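Local coordinates for immunity protein 52 domain-containing protein (Burkholderia pseudomallei K96243, PDB 4RHO) that is of unknown function but probably acts as an immunity protein that protects the bacterium from a polymorphic toxin, at residues 245-249 against 250-254. Residues are numbered along the deposited sequence; the frame is centred on the assembly and turned at random.
Sequences IRLVD and QDLLP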
ATOM      1  N   ILE A 245     -14.342  13.998  -8.904  1.00 28.02           N
ATOM      2  CA  ILE A 245     -14.832  14.933  -9.924  1.00 28.64           C
ATOM      3  C   ILE A 245     -14.179  16.327  -9.730  1.00 31.76           C
ATOM      4  O   ILE A 245     -13.717  16.927 -10.701  1.00 31.84           O
ATOM      5  CB  ILE A 245     -16.388  15.014  -9.878  1.00 32.23           C
ATOM      6  CG1 ILE A 245     -17.026  13.641 -10.265  1.00 33.22           C
ATOM      7  CG2 ILE A 245     -16.914  16.155 -10.779  1.00 33.10           C
ATOM      8  CD1 ILE A 245     -18.580  13.547 -10.011  1.00 34.66           C
ATOM      9  N   ARG A 246     -14.087  16.796  -8.468  1.00 27.13           N
ATOM     10  CA  ARG A 246     -13.457  18.086  -8.152  1.00 26.61           C
ATOM     11  C   ARG A 246     -11.967  18.101  -8.585  1.00 31.80           C
ATOM     12  O   ARG A 246     -11.515  19.064  -9.206  1.00 33.10           O
ATOM     13  CB  ARG A 246     -13.578  18.389  -6.645  1.00 24.37           C
ATOM     14  CG  ARG A 246     -12.944  19.729  -6.226  1.00 25.42           C
ATOM     15  CD  ARG A 246     -13.734  20.916  -6.742  1.00 32.01           C
ATOM     16  NE  ARG A 246     -15.073  20.968  -6.155  1.00 31.12           N
ATOM     17  CZ  ARG A 246     -16.015  21.815  -6.544  1.00 39.95           C
ATOM     18  NH1 ARG A 246     -15.781  22.668  -7.532  1.00 25.81           N
ATOM     19  NH2 ARG A 246     -17.208  21.798  -5.969  1.00 30.50           N
ATOM     20  N   LEU A 247     -11.219  17.027  -8.251  1.00 27.69           N
ATOM     21  CA  LEU A 247      -9.789  16.925  -8.571  1.00 27.67           C
ATOM     22  C   LEU A 247      -9.545  16.937 -10.085  1.00 33.85           C
ATOM     23  O   LEU A 247      -8.554  17.514 -10.541  1.00 33.98           O
ATOM     24  CB  LEU A 247      -9.189  15.649  -7.956  1.00 26.68           C
ATOM     25  CG  LEU A 247      -9.024  15.663  -6.443  1.00 30.18           C
ATOM     26  CD1 LEU A 247      -8.777  14.274  -5.915  1.00 29.50           C
ATOM     27  CD2 LEU A 247      -7.901  16.604  -6.022  1.00 32.33           C
ATOM     28  N   VAL A 248     -10.415  16.265 -10.861  1.00 31.52           N
ATOM     29  CA  VAL A 248     -10.262  16.211 -12.318  1.00 32.37           C
ATOM     30  C   VAL A 248     -10.611  17.572 -12.932  1.00 38.03           C
ATOM     31  O   VAL A 248      -9.863  18.074 -13.760  1.00 38.47           O
ATOM     32  CB  VAL A 248     -11.110  15.073 -12.944  1.00 36.44           C
ATOM     33  CG1 VAL A 248     -11.223  15.235 -14.459  1.00 37.33           C
ATOM     34  CG2 VAL A 248     -10.528  13.716 -12.593  1.00 35.58           C
ATOM     35  N   ASP A 249     -11.664  18.220 -12.420  1.00 35.64           N
ATOM     36  CA  ASP A 249     -12.115  19.527 -12.917  1.00 36.78           C
ATOM     37  C   ASP A 249     -10.983  20.594 -12.855  1.00 39.34           C
ATOM     38  O   ASP A 249     -10.980  21.529 -13.654  1.00 39.74           O
ATOM     39  CB  ASP A 249     -13.324  20.007 -12.119  1.00 39.35           C
ATOM     40  CG  ASP A 249     -14.226  20.924 -12.899  1.00 60.56           C
ATOM     41  OD1 ASP A 249     -15.020  20.420 -13.703  1.00 63.95           O
ATOM     42  OD2 ASP A 249     -14.184  22.151 -12.650  1.00 70.11           O
ATOM     43  N   GLN A 250     -10.028  20.437 -11.908  1.00 34.54           N
ATOM     44  CA  GLN A 250      -8.911  21.382 -11.757  1.00 34.80           C
ATOM     45  C   GLN A 250      -7.581  20.778 -12.262  1.00 39.45           C
ATOM     46  O   GLN A 250      -6.506  21.296 -11.938  1.00 39.09           O
ATOM     47  CB  GLN A 250      -8.768  21.810 -10.298  1.00 35.63           C
ATOM     48  CG  GLN A 250      -9.904  22.699  -9.814  1.00 46.47           C
ATOM     49  CD  GLN A 250      -9.769  23.005  -8.361  1.00 64.94           C
ATOM     50  OE1 GLN A 250      -9.525  24.143  -7.965  1.00 61.86           O
ATOM     51  NE2 GLN A 250      -9.829  21.976  -7.535  1.00 59.15           N
ATOM     52  N   ASP A 251      -7.663  19.693 -13.089  1.00 36.47           N
ATOM     53  CA  ASP A 251      -6.486  18.996 -13.657  1.00 37.27           C
ATOM     54  C   ASP A 251      -5.463  18.635 -12.543  1.00 38.39           C
ATOM     55  O   ASP A 251      -4.265  18.892 -12.691  1.00 38.39           O
ATOM     56  CB  ASP A 251      -5.813  19.852 -14.766  1.00 41.17           C
ATOM     57  CG  ASP A 251      -4.979  19.037 -15.764  1.00 57.43           C
ATOM     58  OD1 ASP A 251      -4.915  17.786 -15.613  1.00 58.34           O
ATOM     59  OD2 ASP A 251      -4.440  19.641 -16.717  1.00 65.60           O
ATOM     60  N   LEU A 252      -5.946  18.034 -11.441  1.00 32.69           N
ATOM     61  CA  LEU A 252      -5.079  17.615 -10.331  1.00 31.33           C
ATOM     62  C   LEU A 252      -4.952  16.094 -10.287  1.00 34.73           C
ATOM     63  O   LEU A 252      -4.080  15.567  -9.597  1.00 33.76           O
ATOM     64  CB  LEU A 252      -5.627  18.140  -8.979  1.00 30.51           C
ATOM     65  CG  LEU A 252      -5.589  19.663  -8.785  1.00 34.74           C
ATOM     66  CD1 LEU A 252      -6.402  20.077  -7.569  1.00 34.20           C
ATOM     67  CD2 LEU A 252      -4.154  20.166  -8.663  1.00 35.92           C
ATOM     68  N   LEU A 253      -5.824  15.387 -11.024  1.00 31.85           N
ATOM     69  CA  LEU A 253      -5.825  13.934 -11.025  1.00 31.33           C
ATOM     70  C   LEU A 253      -5.256  13.383 -12.358  1.00 36.02           C
ATOM     71  O   LEU A 253      -5.879  13.525 -13.409  1.00 36.39           O
ATOM     72  CB  LEU A 253      -7.255  13.400 -10.782  1.00 31.16           C
ATOM     73  CG  LEU A 253      -7.357  11.936 -10.363  1.00 35.46           C
ATOM     74  CD1 LEU A 253      -6.628  11.691  -9.050  1.00 34.73           C
ATOM     75  CD2 LEU A 253      -8.798  11.511 -10.236  1.00 38.27           C
ATOM     76  N   PRO A 254      -4.056  12.777 -12.331  1.00 33.30           N
ATOM     77  CA  PRO A 254      -3.479  12.261 -13.581  1.00 34.40           C
ATOM     78  C   PRO A 254      -4.091  10.925 -13.983  1.00 38.86           C
ATOM     79  O   PRO A 254      -4.648  10.225 -13.144  1.00 37.81           O
ATOM     80  CB  PRO A 254      -1.996  12.112 -13.246  1.00 35.95           C
ATOM     81  CG  PRO A 254      -1.968  11.826 -11.784  1.00 39.13           C
ATOM     82  CD  PRO A 254      -3.154  12.554 -11.173  1.00 34.40           C
TER
HETATM   83  O   HOH W   1      -7.247  15.769 -13.586  1.00 34.07           O
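On the last turn of helix 234-249, L247 packs against L252 and L253, and V248 against L253. The methyl CD2 of L247 lies 4.0 Å from CB of L252, the two side chains crossing at about a right angle, while CB of L247 faces CB of L253. Beside it V248 CG2 sits 3.7 Å from L253 CD2; a chi1 of 166° sets this branch beside the backbone N and anti to the carbonyl carbon. L190 of strand 189-192 packs against both L247 and L253, which ties the helix end to the sheet. The backbone carrying these side chains forms a Schellman motif, a classic way of ending a helix. D251, at positive phi (51°), turns the chain back, and two bonds follow: L252 N to L247 O at 2.8 Å, nearly collinear with the carbonyl, and D251 N to V248 O at 2.8 Å, the donor standing above the carbonyl plane. A water accepts from L253 N and donates to L253 O, 2.6 Å away, and weakly to V248 O. At the outer edge Q250 NE2, weakly hydrogen-bonded to Q200 O, passes 4.1 Å from R246 CG, and the R246 guanidinium, turned 81° from the amide plane, forms a salt bridge with E203.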